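Putative pore-forming toxin (Bacteroides vulgatus ATCC 8482, PDB 3KOG) is of unknown function but may act as a pore-forming toxin, and is probably a membrane-anchored lipoprotein. Local coordinates at residues A[131-135]-A[184-188]; A[193-197]-A[207-211]. All coordinates share one frame; numbering follows the deposited sequence.

Contact 1: residues A[131-135]-A[184-188]; sequences TYTKK and FVDYM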
loop_
_atom_site.group_PDB
_atom_site.type_symbol
_atom_site.label_atom_id
_atom_site.label_comp_id
_atom_site.label_asym_id
_atom_site.label_seq_id
_atom_site.Cartn_x
_atom_site.Cartn_y
_atom_site.Cartn_z
ATOM N N THR A 131 -9.539 16.103 -0.602
ATOM C CA THR A 131 -9.808 15.254 0.539
ATOM C C THR A 131 -10.435 13.950 0.060
ATOM O O THR A 131 -11.385 13.947 -0.725
ATOM C CB THR A 131 -10.666 15.962 1.590
ATOM O OG1 THR A 131 -10.071 17.230 1.885
ATOM C CG2 THR A 131 -10.718 15.125 2.862
ATOM N N TYR A 132 -9.863 12.841 0.528
ATOM C CA TYR A 132 -10.191 11.504 0.014
ATOM C C TYR A 132 -10.394 10.553 1.202
ATOM O O TYR A 132 -9.807 10.779 2.277
ATOM C CB TYR A 132 -9.118 11.047 -1.054
ATOM C CG TYR A 132 -7.812 10.346 -0.581
ATOM C CD1 TYR A 132 -7.773 8.973 -0.440
ATOM C CD2 TYR A 132 -6.616 11.041 -0.361
ATOM C CE1 TYR A 132 -6.623 8.296 -0.013
ATOM C CE2 TYR A 132 -5.415 10.353 0.058
ATOM C CZ TYR A 132 -5.435 8.978 0.233
ATOM O OH TYR A 132 -4.323 8.202 0.658
ATOM N N THR A 133 -11.267 9.545 1.032
ATOM C CA THR A 133 -11.365 8.416 1.966
ATOM C C THR A 133 -10.400 7.240 1.651
ATOM O O THR A 133 -10.603 6.503 0.697
ATOM C CB THR A 133 -12.781 7.813 2.018
ATOM O OG1 THR A 133 -13.761 8.848 2.112
ATOM C CG2 THR A 133 -12.888 6.904 3.221
ATOM N N LYS A 134 -9.378 7.077 2.489
ATOM C CA LYS A 134 -8.440 5.943 2.487
ATOM C C LYS A 134 -9.118 4.654 3.034
ATOM O O LYS A 134 -9.471 4.607 4.231
ATOM C CB LYS A 134 -7.246 6.348 3.377
ATOM C CG LYS A 134 -5.940 5.545 3.317
ATOM C CD LYS A 134 -5.074 5.936 4.564
ATOM C CE LYS A 134 -3.579 5.526 4.491
ATOM N N LYS A 135 -9.329 3.638 2.169
ATOM C CA LYS A 135 -9.745 2.289 2.584
ATOM C C LYS A 135 -8.476 1.455 2.752
ATOM O O LYS A 135 -7.643 1.399 1.836
ATOM C CB LYS A 135 -10.698 1.645 1.565
ATOM C CG LYS A 135 -11.302 0.286 2.057
ATOM C CD LYS A 135 -12.086 -0.468 0.950
ATOM C CE LYS A 135 -12.950 -1.596 1.536
ATOM N NZ LYS A 135 -13.955 -2.206 0.588
ATOM N N PHE A 184 -9.251 10.566 -9.666
ATOM C CA PHE A 184 -9.664 9.187 -9.399
ATOM C C PHE A 184 -9.145 8.695 -8.052
ATOM O O PHE A 184 -8.053 9.044 -7.629
ATOM C CB PHE A 184 -9.185 8.215 -10.487
ATOM C CG PHE A 184 -9.830 8.394 -11.815
ATOM C CD1 PHE A 184 -9.349 9.334 -12.728
ATOM C CD2 PHE A 184 -10.856 7.562 -12.195
ATOM C CE1 PHE A 184 -9.958 9.467 -14.008
ATOM C CE2 PHE A 184 -11.473 7.710 -13.432
ATOM C CZ PHE A 184 -10.999 8.668 -14.329
ATOM N N VAL A 185 -9.965 7.907 -7.378
ATOM C CA VAL A 185 -9.567 7.145 -6.211
ATOM C C VAL A 185 -9.887 5.686 -6.497
ATOM O O VAL A 185 -11.041 5.339 -6.771
ATOM C CB VAL A 185 -10.288 7.629 -4.941
ATOM C CG1 VAL A 185 -9.885 6.773 -3.732
ATOM C CG2 VAL A 185 -9.993 9.123 -4.710
ATOM N N ASP A 186 -8.871 4.815 -6.432
ATOM C CA ASP A 186 -9.076 3.420 -6.648
ATOM C C ASP A 186 -8.841 2.660 -5.361
ATOM O O ASP A 186 -7.805 2.814 -4.766
ATOM C CB ASP A 186 -8.141 2.894 -7.714
ATOM C CG ASP A 186 -8.509 3.397 -9.121
ATOM O OD1 ASP A 186 -8.121 4.511 -9.461
ATOM O OD2 ASP A 186 -9.183 2.677 -9.871
ATOM N N TYR A 187 -9.799 1.818 -4.990
ATOM C CA TYR A 187 -9.650 0.868 -3.922
ATOM C C TYR A 187 -9.229 -0.441 -4.513
ATOM O O TYR A 187 -9.896 -0.989 -5.352
ATOM C CB TYR A 187 -10.978 0.679 -3.174
ATOM C CG TYR A 187 -11.535 1.881 -2.472
ATOM C CD1 TYR A 187 -10.750 2.956 -2.141
ATOM C CD2 TYR A 187 -12.865 1.890 -2.065
ATOM C CE1 TYR A 187 -11.256 4.022 -1.476
ATOM C CE2 TYR A 187 -13.384 2.962 -1.389
ATOM C CZ TYR A 187 -12.557 4.046 -1.121
ATOM O OH TYR A 187 -13.034 5.143 -0.434
HETATM N N MSE A 188 -8.085 -0.924 -4.056
HETATM C CA MSE A 188 -7.438 -2.127 -4.511
HETATM C C MSE A 188 -7.728 -3.243 -3.463
HETATM O O MSE A 188 -7.667 -2.989 -2.240
HETATM C CB MSE A 188 -5.913 -1.887 -4.552
HETATM C CG MSE A 188 -5.433 -0.626 -5.323
HETATM SE SE MSE A 188 -6.080 -0.668 -7.137
HETATM C CE MSE A 188 -5.399 -2.374 -7.686
#

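Contact 2: residues A[193-197]-A[207-211]; sequences VYQII and PVASF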
loop_
_atom_site.group_PDB
_atom_site.type_symbol
_atom_site.label_atom_id
_atom_site.label_comp_id
_atom_site.label_asym_id
_atom_site.label_seq_id
_atom_site.Cartn_x
_atom_site.Cartn_y
_atom_site.Cartn_z
ATOM N N VAL A 193 -2.372 -15.784 -0.433
ATOM C CA VAL A 193 -2.407 -17.083 0.230
ATOM C C VAL A 193 -1.069 -17.199 0.940
ATOM O O VAL A 193 -0.024 -16.958 0.328
ATOM C CB VAL A 193 -2.557 -18.245 -0.781
ATOM C CG1 VAL A 193 -2.352 -19.615 -0.098
ATOM C CG2 VAL A 193 -3.904 -18.149 -1.559
ATOM N N TYR A 194 -1.119 -17.540 2.227
ATOM C CA TYR A 194 0.036 -17.703 3.063
ATOM C C TYR A 194 0.103 -19.125 3.589
ATOM O O TYR A 194 -0.924 -19.740 3.900
ATOM C CB TYR A 194 -0.010 -16.777 4.294
ATOM C CG TYR A 194 0.064 -15.298 4.010
ATOM C CD1 TYR A 194 -1.059 -14.586 3.654
ATOM C CD2 TYR A 194 1.302 -14.619 3.975
ATOM C CE1 TYR A 194 -0.974 -13.223 3.366
ATOM C CE2 TYR A 194 1.353 -13.272 3.663
ATOM C CZ TYR A 194 0.213 -12.599 3.363
ATOM O OH TYR A 194 0.275 -11.241 3.032
ATOM N N GLN A 195 1.326 -19.625 3.772
ATOM C CA GLN A 195 1.543 -20.799 4.612
ATOM C C GLN A 195 2.326 -20.384 5.849
ATOM O O GLN A 195 3.234 -19.493 5.798
ATOM C CB GLN A 195 2.339 -21.877 3.889
ATOM C CG GLN A 195 1.591 -22.578 2.804
ATOM C CD GLN A 195 2.364 -23.794 2.337
ATOM O OE1 GLN A 195 3.541 -23.705 2.061
ATOM N NE2 GLN A 195 1.718 -24.927 2.288
ATOM N N ILE A 196 1.985 -21.029 6.952
ATOM C CA ILE A 196 2.752 -20.914 8.166
ATOM C C ILE A 196 3.678 -22.120 8.174
ATOM O O ILE A 196 3.220 -23.242 8.036
ATOM C CB ILE A 196 1.864 -20.877 9.395
ATOM C CG1 ILE A 196 1.039 -19.580 9.344
ATOM C CG2 ILE A 196 2.751 -20.963 10.673
ATOM C CD1 ILE A 196 -0.073 -19.499 10.323
ATOM N N ILE A 197 4.974 -21.871 8.298
ATOM C CA ILE A 197 6.000 -22.909 8.134
ATOM C C ILE A 197 6.940 -22.956 9.345
ATOM O O ILE A 197 7.297 -21.940 9.911
ATOM C CB ILE A 197 6.840 -22.694 6.853
ATOM C CG1 ILE A 197 5.936 -22.639 5.638
ATOM C CG2 ILE A 197 7.903 -23.846 6.694
ATOM C CD1 ILE A 197 6.637 -22.131 4.402
ATOM N N PRO A 207 5.162 -26.993 6.364
ATOM C CA PRO A 207 3.981 -26.131 6.460
ATOM C C PRO A 207 2.998 -26.755 7.448
ATOM O O PRO A 207 2.753 -27.947 7.385
ATOM C CB PRO A 207 3.415 -26.101 5.037
ATOM C CG PRO A 207 4.085 -27.246 4.283
ATOM C CD PRO A 207 5.287 -27.685 5.059
ATOM N N VAL A 208 2.522 -25.958 8.397
ATOM C CA VAL A 208 1.598 -26.401 9.429
ATOM C C VAL A 208 0.209 -25.757 9.309
ATOM O O VAL A 208 -0.679 -26.103 10.077
ATOM C CB VAL A 208 2.131 -26.139 10.878
ATOM C CG1 VAL A 208 3.379 -26.877 11.108
ATOM C CG2 VAL A 208 2.343 -24.637 11.165
ATOM N N ALA A 209 0.030 -24.817 8.380
ATOM C CA ALA A 209 -1.283 -24.217 8.133
ATOM C C ALA A 209 -1.255 -23.329 6.865
ATOM O O ALA A 209 -0.193 -22.846 6.452
ATOM C CB ALA A 209 -1.678 -23.367 9.351
ATOM N N SER A 210 -2.440 -23.105 6.283
ATOM C CA SER A 210 -2.596 -22.209 5.127
ATOM C C SER A 210 -3.807 -21.315 5.356
ATOM O O SER A 210 -4.822 -21.762 5.865
ATOM C CB SER A 210 -2.809 -23.018 3.850
ATOM O OG SER A 210 -2.997 -22.136 2.778
ATOM N N PHE A 211 -3.694 -20.062 4.994
ATOM C CA PHE A 211 -4.821 -19.133 5.129
ATOM C C PHE A 211 -4.770 -18.108 4.014
ATOM O O PHE A 211 -3.688 -17.880 3.393
ATOM C CB PHE A 211 -4.850 -18.492 6.513
ATOM C CG PHE A 211 -3.644 -17.615 6.826
ATOM C CD1 PHE A 211 -2.463 -18.179 7.241
ATOM C CD2 PHE A 211 -3.738 -16.256 6.730
ATOM C CE1 PHE A 211 -1.348 -17.400 7.541
ATOM C CE2 PHE A 211 -2.653 -15.453 7.039
ATOM C CZ PHE A 211 -1.456 -16.042 7.449
#

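Contact 1: residues A[131-135]-A[184-188]
Tyr132, Thr133 and Lys135 meet Val185 and Tyr187 across two strand segments that run almost parallel, 12° between their directions, with axes 8.0 Å apart and no backbone hydrogen bond between them. Side chains must therefore fill the gap, and Tyr187 does most of this. With its CG anti to its own carbonyl carbon (chi1 -63°), the ring reaches across to lie against Lys135. Lys135 CB sits over the centre of one ring face, 3.8 Å from the centroid and 8° off the normal, a clean CH-pi contact. The two side chains cross at about a right angle, and the extended lysine leaves the face on its CG/CD2 side, with Lys135 CD 3.9 Å from Tyr187 CD2. A long aliphatic stem suits this place because it can lie on an aromatic face and still carry its charge onward to a salt bridge with Glu110. At the ring's far edge, Tyr187 OH comes within 3.0 Å of Thr133 O, a possible hydrogen bond, not settled because the hydroxyl proton has another acceptor within reach. Nearer the start of both segments, Tyr132 CB touches Val185 CG2 at 4.2 Å; the short, branched Val185 suits a place beside the buried Tyr132, whose side chain also packs against Val168 and Val220. Both strands pair antiparallel with strand 207-225, which explains their shared direction. The arrangement is consistent with a curled beta sheet, in which the strands on either side of strand 207-225 approach each other through their side chains.

Contact 2: residues A[193-197]-A[207-211]
Tyr194 and Phe211 face each other as an antiparallel hydrogen-bonded pair. Tyr194 N gives an almost straight bond to Phe211 O (2.8 Å, 177°), and Phe211 N returns one to Tyr194 O at 3.0 Å. Phe211 CG lies between its backbone N and carbonyl carbon (chi1 64°), which swings the ring over the neighbouring strand until Tyr194 CB stands above one face, 3.8 Å from its centroid. The two aromatic planes are nearly parallel, 15° apart, but slid so far that they barely overlap; the methylene makes the closest contact, and the tyrosine ring adds only its near side. At the edge of the phenylalanine ring, Ile196 CG1 meets Phe211 CE1 at 3.7 Å, the two side chains crossing at about a right angle.

Further along, Ile196 is gripped twice by backbone bonds: its N donates to Ala209 O, and its O accepts from Val208 N at 2.8 Å. Val208 and Ala209 thus both face one residue. A branched residue suits this place: while one arm of Ile196 meets the Phe211 ring, its CG2 touches Val208 CG2 at 3.7 Å. Pro207, which has no N-H to offer, pairs with Ile197 at a non-hydrogen-bonded position, and its CB also packs beside Gln195 CD at 3.7 Å.

Outside this shell, Ile155 and Ile156 of helix 150-158 and the ring of Tyr159 pack on the face carrying Ile196 and Phe211. On its other edge, segment 193-197 is hydrogen-bonded to strand 98-120. The whole is an antiparallel beta hairpin, with a classic beta bulge at Val208 and Ala209 near its turn.

How the contacts relate
Following the chain, strand 126-143 enters contact 1 first; helix 150-158 and strand 162-175 come next, and the loop closes when strand 179-198 arrives beside residues 131-135. The same strand runs on past contact 1 to residues 193-197, passes through a connection of which two residues are not modelled, and closes contact 2 with the start of strand 207-225. The two contacts are in series, neither nested nor crossing. Their centres lie 31 Å apart, on opposite sides of the chain's centre, with nearest atoms about 13 Å apart. Strand 207-225 joins them, pairing with both 126-143 and 179-198 in the same mixed sheet. Contact 1 links the two strands that flank strand 207-225, whereas contact 2 fastens the turn end of the hairpin.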